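Local coordinates for protein Kcn28 (Kitasatospora, PDB 6J32) that has the two-domain GT-B fold, with a C-terminal domain like that of the erythromycin biosynthesis protein CIII family, at residues Y109-Y114 and Q129-W134; P115-A120 and G179-L184. All coordinates share one frame; numbering follows the deposited sequence.

Interaction 1: Y109-Y114 and Q129-W134; sequences YDVLAY and QISPTW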
loop_
_atom_site.group_PDB
_atom_site.type_symbol
_atom_site.label_atom_id
_atom_site.label_comp_id
_atom_site.label_asym_id
_atom_site.label_seq_id
_atom_site.Cartn_x
_atom_site.Cartn_y
_atom_site.Cartn_z
ATOM N N TYR B 109 -10.807 -18.532 -13.272
ATOM C CA TYR B 109 -10.146 -18.283 -12.004
ATOM C C TYR B 109 -8.852 -19.071 -11.897
ATOM O O TYR B 109 -8.798 -20.252 -12.244
ATOM C CB TYR B 109 -11.071 -18.617 -10.817
ATOM C CG TYR B 109 -11.470 -20.076 -10.686
ATOM C CD1 TYR B 109 -12.550 -20.591 -11.391
ATOM C CD2 TYR B 109 -10.777 -20.932 -9.840
ATOM C CE1 TYR B 109 -12.920 -21.918 -11.264
ATOM C CE2 TYR B 109 -11.137 -22.256 -9.709
ATOM C CZ TYR B 109 -12.210 -22.747 -10.423
ATOM O OH TYR B 109 -12.568 -24.074 -10.293
ATOM N N ASP B 110 -7.820 -18.399 -11.397
ATOM C CA ASP B 110 -6.563 -19.039 -11.046
ATOM C C ASP B 110 -6.793 -20.049 -9.923
ATOM O O ASP B 110 -7.802 -20.007 -9.214
ATOM C CB ASP B 110 -5.561 -17.968 -10.611
ATOM C CG ASP B 110 -4.240 -18.541 -10.158
ATOM O OD1 ASP B 110 -3.408 -18.899 -11.018
ATOM O OD2 ASP B 110 -4.047 -18.641 -8.929
ATOM N N VAL B 111 -5.840 -20.976 -9.767
ATOM C CA VAL B 111 -5.972 -22.015 -8.747
ATOM C C VAL B 111 -6.125 -21.410 -7.355
ATOM O O VAL B 111 -6.783 -21.997 -6.486
ATOM C CB VAL B 111 -4.775 -22.985 -8.805
ATOM C CG1 VAL B 111 -4.882 -23.896 -10.019
ATOM C CG2 VAL B 111 -3.466 -22.213 -8.836
ATOM N N LEU B 112 -5.542 -20.237 -7.115
ATOM C CA LEU B 112 -5.651 -19.592 -5.813
ATOM C C LEU B 112 -6.860 -18.675 -5.696
ATOM O O LEU B 112 -7.062 -18.080 -4.636
ATOM C CB LEU B 112 -4.382 -18.788 -5.496
ATOM C CG LEU B 112 -3.095 -19.563 -5.201
ATOM C CD1 LEU B 112 -1.983 -18.607 -4.806
ATOM C CD2 LEU B 112 -3.316 -20.604 -4.113
ATOM N N ALA B 113 -7.676 -18.558 -6.740
ATOM C CA ALA B 113 -8.855 -17.702 -6.724
ATOM C C ALA B 113 -10.136 -18.523 -6.819
ATOM O O ALA B 113 -11.105 -18.124 -7.466
ATOM C CB ALA B 113 -8.797 -16.669 -7.842
ATOM N N TYR B 114 -10.156 -19.676 -6.152
ATOM C CA TYR B 114 -11.335 -20.533 -6.126
ATOM C C TYR B 114 -12.577 -19.890 -5.501
ATOM O O TYR B 114 -13.682 -20.384 -5.759
ATOM C CB TYR B 114 -11.021 -21.852 -5.411
ATOM C CG TYR B 114 -10.441 -21.706 -4.025
ATOM C CD1 TYR B 114 -11.267 -21.652 -2.905
ATOM C CD2 TYR B 114 -9.067 -21.643 -3.833
ATOM C CE1 TYR B 114 -10.740 -21.522 -1.637
ATOM C CE2 TYR B 114 -8.529 -21.512 -2.568
ATOM C CZ TYR B 114 -9.371 -21.452 -1.471
ATOM O OH TYR B 114 -8.833 -21.327 -0.208
ATOM N N GLN B 129 -11.212 -23.344 -14.170
ATOM C CA GLN B 129 -9.971 -23.109 -13.450
ATOM C C GLN B 129 -8.808 -22.956 -14.424
ATOM O O GLN B 129 -8.696 -23.703 -15.400
ATOM C CB GLN B 129 -9.706 -24.262 -12.489
ATOM C CG GLN B 129 -8.476 -24.105 -11.630
ATOM C CD GLN B 129 -8.113 -25.400 -10.933
ATOM O OE1 GLN B 129 -7.601 -26.327 -11.560
ATOM N NE2 GLN B 129 -8.397 -25.480 -9.639
ATOM N N ILE B 130 -7.946 -21.975 -14.155
ATOM C CA ILE B 130 -6.745 -21.718 -14.943
ATOM C C ILE B 130 -5.546 -22.062 -14.067
ATOM O O ILE B 130 -5.184 -21.304 -13.162
ATOM C CB ILE B 130 -6.673 -20.268 -15.434
ATOM C CG1 ILE B 130 -7.961 -19.863 -16.153
ATOM C CG2 ILE B 130 -5.476 -20.082 -16.353
ATOM C CD1 ILE B 130 -8.169 -20.562 -17.490
ATOM N N SER B 131 -4.912 -23.202 -14.339
ATOM C CA SER B 131 -3.771 -23.646 -13.547
ATOM C C SER B 131 -2.481 -23.178 -14.202
ATOM O O SER B 131 -2.201 -23.579 -15.339
ATOM C CB SER B 131 -3.764 -25.158 -13.414
ATOM O OG SER B 131 -2.646 -25.598 -12.665
ATOM N N PRO B 132 -1.671 -22.350 -13.537
ATOM C CA PRO B 132 -0.436 -21.859 -14.165
ATOM C C PRO B 132 0.695 -22.871 -14.180
ATOM O O PRO B 132 1.735 -22.602 -14.798
ATOM C CB PRO B 132 -0.077 -20.646 -13.301
ATOM C CG PRO B 132 -0.579 -21.032 -11.947
ATOM C CD PRO B 132 -1.874 -21.766 -12.200
ATOM N N THR B 133 0.528 -24.013 -13.520
ATOM C CA THR B 133 1.534 -25.066 -13.498
ATOM C C THR B 133 0.805 -26.404 -13.424
ATOM O O THR B 133 -0.416 -26.470 -13.596
ATOM C CB THR B 133 2.515 -24.862 -12.334
ATOM O OG1 THR B 133 3.574 -25.822 -12.426
ATOM C CG2 THR B 133 1.803 -25.023 -10.997
ATOM N N TRP B 134 1.556 -27.481 -13.194
ATOM C CA TRP B 134 0.935 -28.796 -13.151
ATOM C C TRP B 134 0.008 -28.913 -11.949
ATOM O O TRP B 134 0.223 -28.293 -10.903
ATOM C CB TRP B 134 1.984 -29.914 -13.122
ATOM C CG TRP B 134 3.117 -29.752 -12.136
ATOM C CD1 TRP B 134 4.307 -29.116 -12.353
ATOM C CD2 TRP B 134 3.171 -30.254 -10.793
ATOM N NE1 TRP B 134 5.096 -29.192 -11.232
ATOM C CE2 TRP B 134 4.422 -29.881 -10.259
ATOM C CE3 TRP B 134 2.281 -30.974 -9.989
ATOM C CZ2 TRP B 134 4.808 -30.205 -8.954
ATOM C CZ3 TRP B 134 2.665 -31.297 -8.690
ATOM C CH2 TRP B 134 3.919 -30.915 -8.188
#
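Tyr109 and Gln129 sit beside each other on neighbouring parallel strands, and their pairing illustrates how the C-terminal ends of two inner strands satisfy their polar groups while their side chains pack. The carbonyl O of Tyr109 accepts from Ile130 N at 2.7 Å, a nearly straight bond with an angle of 166° at the hydrogen. It also receives the CA-H of Gln129, with CA 3.3 Å from that O. One residue on, the pairing frays: Val111 N meets Ile130 O only in a weak, bent bond, and the CA-H of Asp110 points at the same oxygen. Asp110 turns its carboxylate to its own chain, where OD2 takes Leu112 N at 2.8 Å from above the carboxylate plane, an Asx turn where the chain goes over to the loop leading to helix 115-122. Ser131 OG likewise bonds within its segment, to Thr133 O at 2.6 Å.

With CG set between backbone N and carbonyl carbon (chi1 64°), the Tyr109 ring lies under Gln129, whose CA stands 3.8 Å from the ring centroid in a CH-pi contact. Gln129 runs on past this ring; its CD touches Val111 CG1 at 3.7 Å, and its amide is satisfied beyond the pair, OE1 by Ser188 OG and NE2 weakly by Val182 O. Such adjacent strand ends belong to the beta-alpha-beta unit of a Rossmann-like domain, here the N-terminal half of a GT-B fold.

Interaction 2: P115-A120 and G179-L184; sequences PARVLA and GDLVNL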
loop_
_atom_site.group_PDB
_atom_site.type_symbol
_atom_site.label_atom_id
_atom_site.label_comp_id
_atom_site.label_asym_id
_atom_site.label_seq_id
_atom_site.Cartn_x
_atom_site.Cartn_y
_atom_site.Cartn_z
ATOM N N PRO B 115 -12.482 -18.820 -4.686
ATOM C CA PRO B 115 -13.724 -18.121 -4.305
ATOM C C PRO B 115 -14.577 -17.717 -5.492
ATOM O O PRO B 115 -15.806 -17.640 -5.367
ATOM C CB PRO B 115 -13.208 -16.899 -3.536
ATOM C CG PRO B 115 -12.010 -17.404 -2.863
ATOM C CD PRO B 115 -11.355 -18.353 -3.847
ATOM N N ALA B 116 -13.962 -17.485 -6.654
ATOM C CA ALA B 116 -14.735 -17.226 -7.862
ATOM C C ALA B 116 -15.594 -18.422 -8.241
ATOM O O ALA B 116 -16.691 -18.248 -8.780
ATOM C CB ALA B 116 -13.803 -16.864 -9.014
ATOM N N ARG B 117 -15.111 -19.644 -7.989
ATOM C CA ARG B 117 -15.940 -20.814 -8.255
ATOM C C ARG B 117 -17.140 -20.854 -7.319
ATOM O O ARG B 117 -18.257 -21.171 -7.743
ATOM C CB ARG B 117 -15.126 -22.098 -8.122
ATOM C CG ARG B 117 -15.952 -23.325 -8.444
ATOM C CD ARG B 117 -15.299 -24.625 -8.035
ATOM N NE ARG B 117 -16.152 -25.748 -8.415
ATOM C CZ ARG B 117 -15.868 -27.026 -8.190
ATOM N NH1 ARG B 117 -14.742 -27.365 -7.578
ATOM N NH2 ARG B 117 -16.717 -27.967 -8.583
ATOM N N VAL B 118 -16.926 -20.529 -6.041
ATOM C CA VAL B 118 -18.033 -20.448 -5.095
ATOM C C VAL B 118 -19.064 -19.435 -5.575
ATOM O O VAL B 118 -20.275 -19.662 -5.478
ATOM C CB VAL B 118 -17.510 -20.096 -3.690
ATOM C CG1 VAL B 118 -18.666 -19.821 -2.758
ATOM C CG2 VAL B 118 -16.642 -21.221 -3.152
ATOM N N LEU B 119 -18.598 -18.307 -6.108
ATOM C CA LEU B 119 -19.523 -17.322 -6.654
ATOM C C LEU B 119 -20.289 -17.892 -7.842
ATOM O O LEU B 119 -21.505 -17.696 -7.960
ATOM C CB LEU B 119 -18.753 -16.067 -7.064
ATOM C CG LEU B 119 -19.434 -14.720 -6.842
ATOM C CD1 LEU B 119 -19.820 -14.570 -5.379
ATOM C CD2 LEU B 119 -18.516 -13.591 -7.282
ATOM N N ALA B 120 -19.596 -18.621 -8.720
ATOM C CA ALA B 120 -20.243 -19.186 -9.901
ATOM C C ALA B 120 -21.268 -20.248 -9.521
ATOM O O ALA B 120 -22.305 -20.380 -10.181
ATOM C CB ALA B 120 -19.190 -19.755 -10.849
ATOM N N GLY B 179 -11.545 -30.039 0.030
ATOM C CA GLY B 179 -10.521 -30.486 -0.895
ATOM C C GLY B 179 -11.017 -30.540 -2.324
ATOM O O GLY B 179 -10.309 -30.135 -3.251
ATOM N N ASP B 180 -12.234 -31.055 -2.509
ATOM C CA ASP B 180 -12.790 -31.192 -3.851
ATOM C C ASP B 180 -12.969 -29.828 -4.500
ATOM O O ASP B 180 -12.453 -29.573 -5.593
ATOM C CB ASP B 180 -14.109 -31.960 -3.798
ATOM C CG ASP B 180 -13.900 -33.463 -3.743
ATOM O OD1 ASP B 180 -12.740 -33.902 -3.588
ATOM O OD2 ASP B 180 -14.896 -34.206 -3.863
ATOM N N LEU B 181 -13.691 -28.932 -3.840
ATOM C CA LEU B 181 -13.590 -27.530 -4.208
ATOM C C LEU B 181 -12.191 -27.056 -3.843
ATOM O O LEU B 181 -11.786 -27.182 -2.683
ATOM C CB LEU B 181 -14.653 -26.700 -3.496
ATOM C CG LEU B 181 -14.665 -25.204 -3.824
ATOM C CD1 LEU B 181 -16.064 -24.758 -4.224
ATOM C CD2 LEU B 181 -14.150 -24.385 -2.649
ATOM N N VAL B 182 -11.477 -26.522 -4.845
ATOM C CA VAL B 182 -10.070 -26.100 -4.877
ATOM C C VAL B 182 -9.337 -27.013 -5.856
ATOM O O VAL B 182 -8.729 -26.539 -6.821
ATOM C CB VAL B 182 -9.352 -26.089 -3.509
ATOM C CG1 VAL B 182 -7.850 -25.973 -3.699
ATOM C CG2 VAL B 182 -9.815 -24.917 -2.653
ATOM N N ASN B 183 -9.387 -28.323 -5.617
ATOM C CA ASN B 183 -8.570 -29.274 -6.360
ATOM C C ASN B 183 -9.356 -30.165 -7.316
ATOM O O ASN B 183 -8.746 -30.987 -8.004
ATOM C CB ASN B 183 -7.772 -30.142 -5.383
ATOM C CG ASN B 183 -6.879 -29.317 -4.484
ATOM O OD1 ASN B 183 -6.132 -28.461 -4.955
ATOM N ND2 ASN B 183 -6.969 -29.551 -3.178
ATOM N N LEU B 184 -10.679 -30.030 -7.387
ATOM C CA LEU B 184 -11.505 -30.797 -8.323
ATOM C C LEU B 184 -12.477 -29.854 -9.028
ATOM O O LEU B 184 -13.687 -29.883 -8.777
ATOM C CB LEU B 184 -12.251 -31.916 -7.594
ATOM C CG LEU B 184 -12.960 -33.012 -8.392
ATOM C CD1 LEU B 184 -11.951 -33.953 -9.023
ATOM C CD2 LEU B 184 -13.932 -33.784 -7.506
#
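Arg117 and Val118, on the first turn of the crossover helix in a Rossmann-like beta-alpha-beta unit, receive Leu181 from the short helix 180-183. The packed part of this contact is apolar. Leu181 CD1 rests 3.7 Å from Val118 CG2, the two side chains crossing at about a right angle, and the same methyl lies 3.9 Å from Arg117 CD. Leu181 thus runs alongside the arginine's aliphatic stem in the opposite direction, and its CB comes close to the guanidinium. Tyr109 borders the stem as well, from strand 106-110.

Toward Leu184 the contact loosens. Here the short helix gives way to loop, Asp180, Val182 and Leu184 are partly exposed, and the Leu184 side chain comes no nearer than 5.2 Å to the segment 115-120, turning instead to Glu138 and Arg207. What bridges this side is the arginine itself: with CG opposite the backbone N (chi1 -178°) and the chain straight on to NE, it spans the distance between the helices. Asp180 O lies near the guanidinium plane, at its edge, though 3.7 Å from NH1. The one hydrogen bond across is bent: Arg117 NH1 reaches Leu184 O at 3.0 Å, 130° at the hydrogen, from above the carbonyl plane.

From the N terminus, the chain leaves strand 106-110, turns through the first segment of interaction 1 and enters helix 115-122, the first segment of interaction 2. The helix carries the chain back, and strand 127-131 then runs parallel to the first, so that interaction 1 closes a beta-alpha-beta crossover, right-handed as is usual for such units, with 14 residues between its segments. Interaction 2 closes much later, after 58 intervening residues, when helix 180-183 meets helix 115-122 just before strand 187-190. The segments alternate, so the two loops cross instead of nesting. They also touch, Tyr114 packing on Val182. Together they tie strands 106-110 and 127-131, helix 115-122 and the short helix 180-183 together in the N-terminal domain.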